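Local structure of N-alpha-acetyltransferase (Sulfolobus solfataricus P2, 4R3L) at residues D11-A17 / A52-V58; F41-H45 / Y65-R69; I70-F74 / L83-G87; L142-K148 / A160-R165. The protein transfers the acetyl group of acetyl-CoA to the free alpha-amino group at protein N termini, accepting methionine, alanine and serine and preferring serine. All coordinates share one frame; numbering follows the deposited sequence.

Contact 1: D11-A17 / A52-V58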
loop_
_atom_site.group_PDB
_atom_site.type_symbol
_atom_site.label_atom_id
_atom_site.label_comp_id
_atom_site.label_asym_id
_atom_site.label_seq_id
_atom_site.Cartn_x
_atom_site.Cartn_y
_atom_site.Cartn_z
ATOM N N ASP A 11 8.236 -4.954 -20.392
ATOM C CA ASP A 11 7.181 -5.671 -19.679
ATOM C C ASP A 11 7.583 -6.019 -18.251
ATOM O O ASP A 11 8.763 -6.267 -17.971
ATOM C CB ASP A 11 6.803 -6.952 -20.419
ATOM C CG ASP A 11 5.837 -6.697 -21.557
ATOM O OD1 ASP A 11 5.713 -5.523 -21.962
ATOM O OD2 ASP A 11 5.204 -7.662 -22.043
ATOM N N PHE A 12 6.596 -6.047 -17.360
ATOM C CA PHE A 12 6.812 -6.469 -15.982
ATOM C C PHE A 12 5.909 -7.642 -15.644
ATOM O O PHE A 12 4.949 -7.925 -16.358
ATOM C CB PHE A 12 6.556 -5.315 -15.010
ATOM C CG PHE A 12 5.118 -4.861 -14.959
ATOM C CD1 PHE A 12 4.237 -5.394 -14.019
ATOM C CD2 PHE A 12 4.658 -3.887 -15.822
ATOM C CE1 PHE A 12 2.905 -4.967 -13.965
ATOM C CE2 PHE A 12 3.342 -3.444 -15.765
ATOM C CZ PHE A 12 2.460 -3.994 -14.843
ATOM N N THR A 13 6.227 -8.327 -14.553
ATOM C CA THR A 13 5.371 -9.362 -14.013
ATOM C C THR A 13 5.165 -9.055 -12.531
ATOM O O THR A 13 5.900 -8.263 -11.971
ATOM C CB THR A 13 5.983 -10.758 -14.178
ATOM O OG1 THR A 13 7.260 -10.805 -13.528
ATOM C CG2 THR A 13 6.182 -11.087 -15.653
ATOM N N LEU A 14 4.176 -9.683 -11.913
ATOM C CA LEU A 14 3.977 -9.566 -10.466
ATOM C C LEU A 14 4.128 -10.919 -9.843
ATOM O O LEU A 14 3.771 -11.921 -10.457
ATOM C CB LEU A 14 2.583 -9.033 -10.118
ATOM C CG LEU A 14 2.117 -7.700 -10.688
ATOM C CD1 LEU A 14 0.744 -7.320 -10.080
ATOM C CD2 LEU A 14 3.128 -6.624 -10.436
ATOM N N ARG A 15 4.620 -10.951 -8.611
ATOM C CA ARG A 15 4.535 -12.147 -7.805
ATOM C C ARG A 15 4.534 -11.764 -6.325
ATOM O O ARG A 15 4.820 -10.615 -5.957
ATOM C CB ARG A 15 5.690 -13.099 -8.114
ATOM C CG ARG A 15 7.056 -12.497 -7.888
ATOM C CD ARG A 15 8.126 -13.576 -7.945
ATOM N NE ARG A 15 9.467 -13.010 -7.836
ATOM C CZ ARG A 15 9.989 -12.558 -6.698
ATOM N NH1 ARG A 15 9.270 -12.596 -5.580
ATOM N NH2 ARG A 15 11.219 -12.064 -6.680
ATOM N N ASN A 16 4.166 -12.703 -5.476
ATOM C CA ASN A 16 4.300 -12.443 -4.044
ATOM C C ASN A 16 5.758 -12.181 -3.657
ATOM O O ASN A 16 6.703 -12.765 -4.229
ATOM C CB ASN A 16 3.710 -13.608 -3.247
ATOM C CG ASN A 16 2.196 -13.621 -3.286
ATOM O OD1 ASN A 16 1.586 -14.345 -4.071
ATOM N ND2 ASN A 16 1.581 -12.806 -2.448
ATOM N N ALA A 17 5.948 -11.259 -2.713
ATOM C CA ALA A 17 7.272 -10.976 -2.206
ATOM C C ALA A 17 7.845 -12.170 -1.458
ATOM O O ALA A 17 7.097 -12.944 -0.853
ATOM C CB ALA A 17 7.230 -9.756 -1.288
ATOM N N ALA A 52 -0.736 -10.889 0.659
ATOM C CA ALA A 52 -1.153 -9.631 0.027
ATOM C C ALA A 52 0.035 -8.690 -0.249
ATOM O O ALA A 52 -0.161 -7.524 -0.647
ATOM C CB ALA A 52 -2.222 -8.922 0.910
ATOM N N PHE A 53 1.253 -9.212 -0.071
ATOM C CA PHE A 53 2.503 -8.461 -0.236
ATOM C C PHE A 53 3.080 -8.842 -1.602
ATOM O O PHE A 53 3.573 -9.964 -1.801
ATOM C CB PHE A 53 3.500 -8.839 0.901
ATOM C CG PHE A 53 4.652 -7.882 1.124
ATOM C CD1 PHE A 53 5.151 -7.702 2.432
ATOM C CD2 PHE A 53 5.211 -7.137 0.097
ATOM C CE1 PHE A 53 6.211 -6.832 2.672
ATOM C CE2 PHE A 53 6.272 -6.255 0.345
ATOM C CZ PHE A 53 6.765 -6.109 1.637
ATOM N N PHE A 54 3.011 -7.930 -2.561
ATOM C CA PHE A 54 3.476 -8.248 -3.897
ATOM C C PHE A 54 4.666 -7.402 -4.330
ATOM O O PHE A 54 4.857 -6.283 -3.852
ATOM C CB PHE A 54 2.332 -8.071 -4.896
ATOM C CG PHE A 54 1.254 -9.113 -4.785
ATOM C CD1 PHE A 54 1.311 -10.271 -5.563
ATOM C CD2 PHE A 54 0.171 -8.940 -3.940
ATOM C CE1 PHE A 54 0.303 -11.232 -5.478
ATOM C CE2 PHE A 54 -0.823 -9.906 -3.841
ATOM C CZ PHE A 54 -0.759 -11.048 -4.611
ATOM N N VAL A 55 5.454 -7.950 -5.249
ATOM C CA VAL A 55 6.491 -7.183 -5.925
ATOM C C VAL A 55 6.251 -7.207 -7.430
ATOM O O VAL A 55 5.627 -8.127 -7.942
ATOM C CB VAL A 55 7.902 -7.726 -5.638
ATOM C CG1 VAL A 55 8.340 -7.409 -4.178
ATOM C CG2 VAL A 55 7.973 -9.224 -5.941
ATOM N N ALA A 56 6.734 -6.168 -8.105
ATOM C CA ALA A 56 6.752 -6.080 -9.562
ATOM C C ALA A 56 8.167 -6.339 -10.013
ATOM O O ALA A 56 9.112 -5.777 -9.445
ATOM C CB ALA A 56 6.296 -4.719 -10.039
ATOM N N ILE A 57 8.311 -7.186 -11.024
ATOM C CA ILE A 57 9.619 -7.627 -11.481
ATOM C C ILE A 57 9.864 -7.224 -12.928
ATOM O O ILE A 57 9.000 -7.426 -13.776
ATOM C CB ILE A 57 9.753 -9.155 -11.378
ATOM C CG1 ILE A 57 9.490 -9.627 -9.949
ATOM C CG2 ILE A 57 11.132 -9.617 -11.898
ATOM C CD1 ILE A 57 10.512 -9.135 -8.967
ATOM N N VAL A 58 11.027 -6.639 -13.199
ATOM C CA VAL A 58 11.506 -6.484 -14.570
ATOM C C VAL A 58 12.874 -7.142 -14.706
ATOM O O VAL A 58 13.805 -6.786 -13.979
ATOM C CB VAL A 58 11.612 -5.021 -14.989
ATOM C CG1 VAL A 58 12.257 -4.920 -16.360
ATOM C CG2 VAL A 58 10.233 -4.370 -15.013
HETATM O O HOH W 1 9.408 -10.021 -15.505
#
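Arg15 lies alongside Val55 across an antiparallel strand pair, and one face of its guanidinium rests on Val55 CG2, with NH1 3.6 Å from that methyl. Its CG stands between the backbone N and the carbonyl carbon (chi1 59°), and the chain runs straight out to NE, which carries the head along the row formed by Val55 and Ile57; NH2 ends 3.8 Å from Ile57 CD1. NH1 also donates to Asn16 O, while NH2 makes a salt bridge with Asp21. With an alanine here, Asp21 would probably lose this salt bridge, and the methyls of Val55 and Ile57 this cover. Asn16 ND2 sits 3.6 Å above one face of the Phe54 ring, displaced toward the rim, with amide and ring planes 34° apart. A water joins Thr13 OG1 to Ile57 O, and on the Leu14 side of the sheet Leu14 CD2 meets Ala56 CB at 3.7 Å. Five backbone bonds, from Thr13 to Ala17, fix the pairing. Strand 13-16 is one of two outermost strands; strand 54-58 pairs on its other side with strand 61-72, while Phe12 (on the acetyl-CoA-binding Ile103) and Leu14 pack on helix 103-119 and Val55 and Phe53 on helix 22-32.

Contact 2: F41-H45 / Y65-R69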
loop_
_atom_site.group_PDB
_atom_site.type_symbol
_atom_site.label_atom_id
_atom_site.label_comp_id
_atom_site.label_asym_id
_atom_site.label_seq_id
_atom_site.Cartn_x
_atom_site.Cartn_y
_atom_site.Cartn_z
ATOM N N PHE A 41 10.822 -4.474 10.115
ATOM C CA PHE A 41 9.450 -4.067 9.810
ATOM C C PHE A 41 8.979 -4.761 8.518
ATOM O O PHE A 41 7.890 -5.341 8.475
ATOM C CB PHE A 41 9.402 -2.551 9.697
ATOM C CG PHE A 41 8.027 -1.972 9.531
ATOM C CD1 PHE A 41 7.310 -1.530 10.633
ATOM C CD2 PHE A 41 7.484 -1.793 8.266
ATOM C CE1 PHE A 41 6.056 -0.957 10.483
ATOM C CE2 PHE A 41 6.224 -1.222 8.110
ATOM C CZ PHE A 41 5.516 -0.800 9.227
ATOM N N PHE A 42 9.802 -4.713 7.480
ATOM C CA PHE A 42 9.459 -5.380 6.223
ATOM C C PHE A 42 9.319 -6.879 6.452
ATOM O O PHE A 42 8.384 -7.494 5.961
ATOM C CB PHE A 42 10.498 -5.088 5.141
ATOM C CG PHE A 42 10.466 -3.668 4.645
ATOM C CD1 PHE A 42 9.565 -3.293 3.656
ATOM C CD2 PHE A 42 11.318 -2.711 5.168
ATOM C CE1 PHE A 42 9.529 -1.987 3.191
ATOM C CE2 PHE A 42 11.273 -1.397 4.710
ATOM C CZ PHE A 42 10.381 -1.045 3.725
ATOM N N VAL A 43 10.219 -7.462 7.246
ATOM C CA VAL A 43 10.180 -8.900 7.479
ATOM C C VAL A 43 8.898 -9.314 8.187
ATOM O O VAL A 43 8.271 -10.312 7.811
ATOM C CB VAL A 43 11.424 -9.370 8.293
ATOM C CG1 VAL A 43 11.233 -10.798 8.807
ATOM C CG2 VAL A 43 12.647 -9.278 7.424
ATOM N N GLU A 44 8.477 -8.551 9.191
ATOM C CA GLU A 44 7.285 -8.951 9.924
ATOM C C GLU A 44 6.033 -8.832 9.071
ATOM O O GLU A 44 5.129 -9.650 9.185
ATOM C CB GLU A 44 7.135 -8.139 11.200
ATOM C CG GLU A 44 8.162 -8.623 12.222
ATOM C CD GLU A 44 8.133 -7.861 13.518
ATOM O OE1 GLU A 44 9.082 -7.085 13.753
ATOM O OE2 GLU A 44 7.193 -8.073 14.312
ATOM N N HIS A 45 5.969 -7.810 8.228
ATOM C CA HIS A 45 4.795 -7.682 7.365
ATOM C C HIS A 45 4.782 -8.787 6.316
ATOM O O HIS A 45 3.713 -9.279 5.937
ATOM C CB HIS A 45 4.754 -6.295 6.707
ATOM C CG HIS A 45 4.337 -5.206 7.644
ATOM N ND1 HIS A 45 5.114 -4.806 8.709
ATOM C CD2 HIS A 45 3.209 -4.457 7.695
ATOM C CE1 HIS A 45 4.490 -3.847 9.373
ATOM N NE2 HIS A 45 3.337 -3.610 8.772
ATOM N N TYR A 65 6.759 -2.377 -5.247
ATOM C CA TYR A 65 6.206 -3.289 -4.261
ATOM C C TYR A 65 4.988 -2.682 -3.616
ATOM O O TYR A 65 4.778 -1.464 -3.679
ATOM C CB TYR A 65 7.261 -3.634 -3.188
ATOM C CG TYR A 65 7.554 -2.463 -2.287
ATOM C CD1 TYR A 65 6.845 -2.275 -1.112
ATOM C CD2 TYR A 65 8.528 -1.528 -2.624
ATOM C CE1 TYR A 65 7.103 -1.189 -0.286
ATOM C CE2 TYR A 65 8.788 -0.433 -1.809
ATOM C CZ TYR A 65 8.064 -0.263 -0.651
ATOM O OH TYR A 65 8.324 0.813 0.175
ATOM N N ILE A 66 4.201 -3.529 -2.967
ATOM C CA ILE A 66 3.133 -3.057 -2.107
ATOM C C ILE A 66 3.147 -3.875 -0.828
ATOM O O ILE A 66 3.132 -5.101 -0.870
ATOM C CB ILE A 66 1.743 -3.141 -2.797
ATOM C CG1 ILE A 66 0.650 -2.593 -1.866
ATOM C CG2 ILE A 66 1.423 -4.578 -3.248
ATOM C CD1 ILE A 66 -0.717 -2.450 -2.563
ATOM N N MET A 67 3.194 -3.180 0.307
ATOM C CA MET A 67 3.253 -3.839 1.610
ATOM C C MET A 67 1.978 -3.577 2.383
ATOM O O MET A 67 1.659 -2.425 2.661
ATOM C CB MET A 67 4.471 -3.330 2.406
ATOM C CG MET A 67 4.504 -3.805 3.825
ATOM S SD MET A 67 6.140 -3.516 4.591
ATOM C CE MET A 67 6.233 -1.726 4.528
ATOM N N PRO A 68 1.247 -4.646 2.738
ATOM C CA PRO A 68 -0.055 -4.538 3.382
ATOM C C PRO A 68 0.005 -4.769 4.889
ATOM O O PRO A 68 1.004 -5.288 5.403
ATOM C CB PRO A 68 -0.837 -5.674 2.717
ATOM C CG PRO A 68 0.204 -6.771 2.678
ATOM C CD PRO A 68 1.535 -6.052 2.380
ATOM N N ARG A 69 -1.077 -4.403 5.566
ATOM C CA ARG A 69 -1.303 -4.787 6.954
ATOM C C ARG A 69 -2.769 -5.176 7.062
ATOM O O ARG A 69 -3.626 -4.492 6.511
ATOM C CB ARG A 69 -0.964 -3.641 7.910
ATOM C CG ARG A 69 -1.142 -3.976 9.377
ATOM C CD ARG A 69 -1.256 -2.685 10.166
ATOM N NE ARG A 69 -0.820 -2.834 11.542
ATOM C CZ ARG A 69 -1.005 -1.902 12.470
ATOM N NH1 ARG A 69 -1.638 -0.777 12.153
ATOM N NH2 ARG A 69 -0.568 -2.098 13.707
#
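Three rings from one turn and a little more of helix, Phe41, Phe42 and His45, gather round the thioether of Met67. The sulfur is oblique to all three. SD lies 4.5 Å from the centroid of the Phe42 ring and 5.3 Å from that of Phe41, both Met-aromatic contacts. Met67 leaves the strand with CG anti to its backbone nitrogen (chi1 172°) and keeps extended through chi2; the bend comes only at chi3 (63°), which turns CE in between the two phenylalanines. There the methyl meets the edge of the Phe41 ring in its plane, 3.6 Å from CE2, and lies equally near Phe42 CE1. The imidazole is fixed by its own helix. His45 ND1 donates to Phe41 O at 2.8 Å, and that oxygen takes the backbone N-H of His45 from the opposite face of its carbonyl plane. The same ring lays its CE1 over a face of Phe41 and brings CD2 edge-on to Pro68 O at 3.3 Å; this buried carbonyl has no hydrogen-bonding partner in the model. Phe41 also stacks on the substrate-binding Tyr37, which places the cluster beside the peptide site. Segment 41-45 of helix 39-49 runs at 68° to segment 65-69 of strand 61-72 on one side of the sheet, with Phe42 also packed on helix 22-32, while Ile66 and Pro68 face helix 103-119 on the other side.

Contact 3: I70-F74 / L83-G87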
loop_
_atom_site.group_PDB
_atom_site.type_symbol
_atom_site.label_atom_id
_atom_site.label_comp_id
_atom_site.label_asym_id
_atom_site.label_seq_id
_atom_site.Cartn_x
_atom_site.Cartn_y
_atom_site.Cartn_z
ATOM N N ILE A 70 -3.064 -6.270 7.751
ATOM C CA ILE A 70 -4.443 -6.717 7.890
ATOM C C ILE A 70 -4.930 -6.413 9.311
ATOM O O ILE A 70 -4.225 -6.707 10.284
ATOM C CB ILE A 70 -4.595 -8.214 7.597
ATOM C CG1 ILE A 70 -4.121 -8.535 6.171
ATOM C CG2 ILE A 70 -6.047 -8.630 7.804
ATOM C CD1 ILE A 70 -4.927 -7.796 5.102
ATOM N N GLU A 71 -6.113 -5.813 9.428
ATOM C CA GLU A 71 -6.586 -5.316 10.729
ATOM C C GLU A 71 -8.035 -5.711 11.027
ATOM O O GLU A 71 -8.779 -6.055 10.127
ATOM C CB GLU A 71 -6.453 -3.793 10.776
ATOM C CG GLU A 71 -5.077 -3.286 10.363
ATOM C CD GLU A 71 -5.042 -1.786 10.123
ATOM O OE1 GLU A 71 -6.108 -1.187 9.875
ATOM O OE2 GLU A 71 -3.940 -1.216 10.186
ATOM N N TRP A 72 -8.425 -5.674 12.296
ATOM C CA TRP A 72 -9.837 -5.839 12.655
ATOM C C TRP A 72 -10.198 -4.683 13.565
ATOM O O TRP A 72 -9.496 -4.410 14.536
ATOM C CB TRP A 72 -10.105 -7.190 13.338
ATOM C CG TRP A 72 -11.539 -7.342 13.766
ATOM C CD1 TRP A 72 -12.630 -7.533 12.955
ATOM C CD2 TRP A 72 -12.034 -7.293 15.105
ATOM N NE1 TRP A 72 -13.776 -7.603 13.720
ATOM C CE2 TRP A 72 -13.438 -7.463 15.031
ATOM C CE3 TRP A 72 -11.435 -7.117 16.351
ATOM C CZ2 TRP A 72 -14.240 -7.464 16.173
ATOM C CZ3 TRP A 72 -12.235 -7.125 17.480
ATOM C CH2 TRP A 72 -13.623 -7.296 17.385
ATOM N N GLY A 73 -11.265 -3.964 13.240
ATOM C CA GLY A 73 -11.577 -2.791 14.027
ATOM C C GLY A 73 -12.641 -1.937 13.388
ATOM O O GLY A 73 -13.280 -2.345 12.426
ATOM N N PHE A 74 -12.820 -0.745 13.938
ATOM C CA PHE A 74 -13.857 0.148 13.482
ATOM C C PHE A 74 -13.635 0.565 12.022
ATOM O O PHE A 74 -12.525 0.900 11.609
ATOM C CB PHE A 74 -13.941 1.368 14.396
ATOM C CG PHE A 74 -14.407 1.037 15.793
ATOM C CD1 PHE A 74 -15.689 0.550 16.009
ATOM C CD2 PHE A 74 -13.562 1.187 16.872
ATOM C CE1 PHE A 74 -16.121 0.240 17.291
ATOM C CE2 PHE A 74 -13.992 0.882 18.162
ATOM C CZ PHE A 74 -15.273 0.400 18.362
ATOM N N LEU A 83 -17.587 -2.704 13.632
ATOM C CA LEU A 83 -16.342 -3.477 13.560
ATOM C C LEU A 83 -16.224 -4.301 12.281
ATOM O O LEU A 83 -17.112 -5.081 11.957
ATOM C CB LEU A 83 -16.220 -4.403 14.771
ATOM C CG LEU A 83 -16.026 -3.709 16.122
ATOM C CD1 LEU A 83 -16.265 -4.682 17.270
ATOM C CD2 LEU A 83 -14.636 -3.093 16.226
ATOM N N VAL A 84 -15.112 -4.132 11.565
ATOM C CA VAL A 84 -14.900 -4.807 10.284
ATOM C C VAL A 84 -13.451 -5.274 10.122
ATOM O O VAL A 84 -12.544 -4.776 10.794
ATOM C CB VAL A 84 -15.242 -3.880 9.089
ATOM C CG1 VAL A 84 -16.711 -3.472 9.100
ATOM C CG2 VAL A 84 -14.346 -2.645 9.099
ATOM N N ARG A 85 -13.232 -6.235 9.232
ATOM C CA ARG A 85 -11.872 -6.592 8.824
ATOM C C ARG A 85 -11.391 -5.610 7.761
ATOM O O ARG A 85 -12.112 -5.330 6.799
ATOM C CB ARG A 85 -11.814 -8.019 8.276
ATOM C CG ARG A 85 -12.308 -9.069 9.248
ATOM C CD ARG A 85 -11.159 -9.707 9.981
ATOM N NE ARG A 85 -10.209 -10.333 9.066
ATOM C CZ ARG A 85 -9.266 -11.185 9.456
ATOM N NH1 ARG A 85 -9.171 -11.506 10.739
ATOM N NH2 ARG A 85 -8.427 -11.719 8.572
ATOM N N LYS A 86 -10.182 -5.080 7.936
ATOM C CA LYS A 86 -9.684 -4.021 7.066
ATOM C C LYS A 86 -8.323 -4.382 6.485
ATOM O O LYS A 86 -7.468 -4.917 7.194
ATOM C CB LYS A 86 -9.552 -2.700 7.838
ATOM C CG LYS A 86 -10.794 -2.266 8.599
ATOM C CD LYS A 86 -10.554 -0.964 9.365
ATOM C CE LYS A 86 -9.767 -1.179 10.659
ATOM N NZ LYS A 86 -9.740 0.078 11.464
ATOM N N GLY A 87 -8.107 -4.059 5.213
ATOM C CA GLY A 87 -6.780 -4.167 4.640
ATOM C C GLY A 87 -6.206 -2.764 4.557
ATOM O O GLY A 87 -6.889 -1.824 4.179
#
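Lys86 runs out extended through chi2 and then bends at chi3 (-78°), a turn that brings its ammonium back over the partner strand, where NZ donates to Phe74 O at 2.9 Å. Glu71, extended beyond CG, reaches up the same side, but its OE1 stays 4.2 Å from Lys86 NZ, too far for a salt bridge; its carboxylate is held instead by Tyr125, Arg69 and His88. On the other side of the sheet Leu83, with CG beside its backbone N (chi1 -67°), spreads its methyls between two aromatics. CD2 lies over one face of the Phe74 ring, a CH-pi contact 3.9 Å from the centroid, and CD1 touches Trp72 CZ2 at 3.6 Å. Arg85 bends at chi2 and chi3, lays its CD beside Trp72 CD1 and sends NH2 on to Tyr119 O. Paired bonds link Glu71 with Lys86 and Gly73 with Val84. This is the outer end of a long antiparallel beta hairpin of the GNAT fold, next to His88, a zinc-binding residue.

Contact 4: L142-K148 / A160-R165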
loop_
_atom_site.group_PDB
_atom_site.type_symbol
_atom_site.label_atom_id
_atom_site.label_comp_id
_atom_site.label_asym_id
_atom_site.label_seq_id
_atom_site.Cartn_x
_atom_site.Cartn_y
_atom_site.Cartn_z
ATOM N N LEU A 142 -8.996 4.236 -9.012
ATOM C CA LEU A 142 -9.366 2.911 -8.512
ATOM C C LEU A 142 -10.536 3.004 -7.553
ATOM O O LEU A 142 -10.801 2.078 -6.786
ATOM C CB LEU A 142 -8.176 2.235 -7.818
ATOM C CG LEU A 142 -7.235 1.415 -8.704
ATOM C CD1 LEU A 142 -6.711 2.235 -9.863
ATOM C CD2 LEU A 142 -6.080 0.868 -7.887
ATOM N N ASN A 143 -11.210 4.144 -7.599
ATOM C CA ASN A 143 -12.412 4.411 -6.820
ATOM C C ASN A 143 -12.205 4.460 -5.312
ATOM O O ASN A 143 -13.129 4.197 -4.562
ATOM C CB ASN A 143 -13.502 3.387 -7.137
ATOM C CG ASN A 143 -14.531 3.922 -8.111
ATOM O OD1 ASN A 143 -15.506 4.573 -7.713
ATOM N ND2 ASN A 143 -14.316 3.663 -9.394
ATOM N N PHE A 144 -11.004 4.805 -4.868
ATOM C CA PHE A 144 -10.847 5.210 -3.475
ATOM C C PHE A 144 -11.501 6.584 -3.283
ATOM O O PHE A 144 -11.480 7.417 -4.194
ATOM C CB PHE A 144 -9.377 5.274 -3.078
ATOM C CG PHE A 144 -8.731 3.938 -2.906
ATOM C CD1 PHE A 144 -8.322 3.521 -1.647
ATOM C CD2 PHE A 144 -8.496 3.111 -3.994
ATOM C CE1 PHE A 144 -7.706 2.303 -1.477
ATOM C CE2 PHE A 144 -7.881 1.889 -3.831
ATOM C CZ PHE A 144 -7.488 1.481 -2.573
ATOM N N LYS A 145 -12.086 6.799 -2.109
ATOM C CA LYS A 145 -12.639 8.091 -1.741
ATOM C C LYS A 145 -11.879 8.703 -0.565
ATOM O O LYS A 145 -11.476 7.986 0.345
ATOM C CB LYS A 145 -14.114 7.948 -1.382
ATOM C CG LYS A 145 -14.977 7.399 -2.515
ATOM C CD LYS A 145 -14.730 8.129 -3.819
ATOM C CE LYS A 145 -15.642 7.604 -4.926
ATOM N NZ LYS A 145 -15.242 8.109 -6.277
ATOM N N LYS A 146 -11.682 10.021 -0.594
ATOM C CA LYS A 146 -11.105 10.732 0.551
ATOM C C LYS A 146 -12.102 10.725 1.701
ATOM O O LYS A 146 -13.082 11.461 1.659
ATOM C CB LYS A 146 -10.740 12.176 0.179
ATOM C CG LYS A 146 -9.711 12.330 -0.936
ATOM C CD LYS A 146 -9.652 13.780 -1.435
ATOM C CE LYS A 146 -8.671 13.934 -2.595
ATOM N NZ LYS A 146 -8.691 15.294 -3.237
ATOM N N VAL A 147 -11.884 9.900 2.721
ATOM C CA VAL A 147 -12.906 9.727 3.757
ATOM C C VAL A 147 -12.591 10.450 5.063
ATOM O O VAL A 147 -13.506 10.769 5.822
ATOM C CB VAL A 147 -13.168 8.227 4.081
ATOM C CG1 VAL A 147 -13.589 7.474 2.830
ATOM C CG2 VAL A 147 -11.960 7.581 4.690
ATOM N N LYS A 148 -11.311 10.700 5.332
ATOM C CA LYS A 148 -10.896 11.495 6.494
ATOM C C LYS A 148 -9.663 12.325 6.161
ATOM O O LYS A 148 -8.945 12.043 5.201
ATOM C CB LYS A 148 -10.599 10.606 7.711
ATOM C CG LYS A 148 -11.770 9.756 8.192
ATOM C CD LYS A 148 -11.693 9.447 9.684
ATOM C CE LYS A 148 -10.535 8.528 10.015
ATOM N NZ LYS A 148 -10.654 7.972 11.394
ATOM N N ALA A 160 -2.437 14.241 5.865
ATOM C CA ALA A 160 -2.717 13.098 4.997
ATOM C C ALA A 160 -4.201 13.011 4.678
ATOM O O ALA A 160 -5.043 13.355 5.499
ATOM C CB ALA A 160 -2.271 11.805 5.642
ATOM N N TYR A 161 -4.518 12.535 3.481
ATOM C CA TYR A 161 -5.860 12.065 3.223
ATOM C C TYR A 161 -5.937 10.610 3.633
ATOM O O TYR A 161 -5.077 9.832 3.243
ATOM C CB TYR A 161 -6.229 12.175 1.741
ATOM C CG TYR A 161 -6.348 13.571 1.185
ATOM C CD1 TYR A 161 -7.286 14.463 1.681
ATOM C CD2 TYR A 161 -5.555 13.977 0.118
ATOM C CE1 TYR A 161 -7.403 15.736 1.152
ATOM C CE2 TYR A 161 -5.666 15.241 -0.417
ATOM C CZ TYR A 161 -6.589 16.119 0.104
ATOM O OH TYR A 161 -6.691 17.388 -0.440
ATOM N N LEU A 162 -6.960 10.231 4.388
ATOM C CA LEU A 162 -7.276 8.817 4.540
ATOM C C LEU A 162 -8.208 8.443 3.394
ATOM O O LEU A 162 -9.335 8.920 3.323
ATOM C CB LEU A 162 -7.930 8.505 5.888
ATOM C CG LEU A 162 -7.872 7.023 6.311
ATOM C CD1 LEU A 162 -8.028 6.882 7.816
ATOM C CD2 LEU A 162 -8.938 6.176 5.626
ATOM N N MET A 163 -7.725 7.610 2.484
ATOM C CA MET A 163 -8.530 7.227 1.342
ATOM C C MET A 163 -8.938 5.776 1.504
ATOM O O MET A 163 -8.142 4.951 1.960
ATOM C CB MET A 163 -7.752 7.485 0.063
ATOM C CG MET A 163 -7.459 8.979 -0.102
ATOM S SD MET A 163 -6.830 9.384 -1.714
ATOM C CE MET A 163 -8.274 9.044 -2.725
ATOM N N ALA A 164 -10.189 5.473 1.186
ATOM C CA ALA A 164 -10.717 4.146 1.455
ATOM C C ALA A 164 -11.727 3.725 0.412
ATOM O O ALA A 164 -12.339 4.558 -0.259
ATOM C CB ALA A 164 -11.345 4.088 2.823
ATOM N N ARG A 165 -11.908 2.425 0.289
ATOM C CA ARG A 165 -13.019 1.930 -0.511
ATOM C C ARG A 165 -13.425 0.547 -0.031
ATOM O O ARG A 165 -12.592 -0.210 0.483
ATOM C CB ARG A 165 -12.654 1.906 -1.995
ATOM C CG ARG A 165 -11.404 1.131 -2.320
ATOM C CD ARG A 165 -11.418 0.676 -3.782
ATOM N NE ARG A 165 -12.311 -0.461 -3.960
ATOM C CZ ARG A 165 -12.525 -1.090 -5.112
ATOM N NH1 ARG A 165 -11.911 -0.695 -6.221
ATOM N NH2 ARG A 165 -13.354 -2.120 -5.151
#
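Arg165 lies across Phe144 and can be followed atom by atom. CB meets Asn143 O at 3.5 Å; CG, set between the backbone N and the carbonyl carbon (chi1 55°), stands over the centre of the Phe144 ring, a CH-pi contact 3.7 Å from the centroid. CD moves outward over the same face toward CE2 and also approaches Leu142 O. A bend at chi3 then turns the head so that NH1 donates to Leu142 O at 3.0 Å, with the guanidinium 68° from the ring plane. NE and NH2 are bonded just beyond the two segments. Cut back to an alanine, this position would probably leave Phe144 without the CG and CD over its face and Leu142 O without this donor. Lys146, extended beyond CG, lays CD over the centre of the Tyr161 ring at 3.9 Å from its centroid, and NZ follows as an off-centre cation-pi partner with a long, weak ion pair to the acetyl-CoA-binding Glu140. A classic beta bulge sets Val147 and Lys148 both against Leu162, whose O takes a bond from Val147 N at 2.8 Å and a weak one from Lys148 N. Val147 CG2 presses tightly on Leu162 CD2, 3.5 Å away. A Schellman motif at Asn143 ends helix 133-141 and leads into outermost strand 145-150; strand 160-166 pairs on its other side with strand 123-129, and Met163 packs against helix 133-141.

From the N terminus, contact 1 brings strand 54-58 back beside the first strand and so closes a loop made largely of helices 22-32 and 39-49. Contact 2 starts inside that loop, at helix 39-49, and ends beyond it on strand 61-72, so the two cross along the chain; they also touch, where Phe54 O meets Ile66 N. Contact 3 follows in series on the same strand 61-72 and closes the short loop to strand 83-94. Contact 4 closes the last hairpin, 145-150 with 160-166, after contact 3 is complete. All four reach one seven-stranded sheet: contacts 1 and 4 hold its two outermost strands, with centres about 24 Å apart.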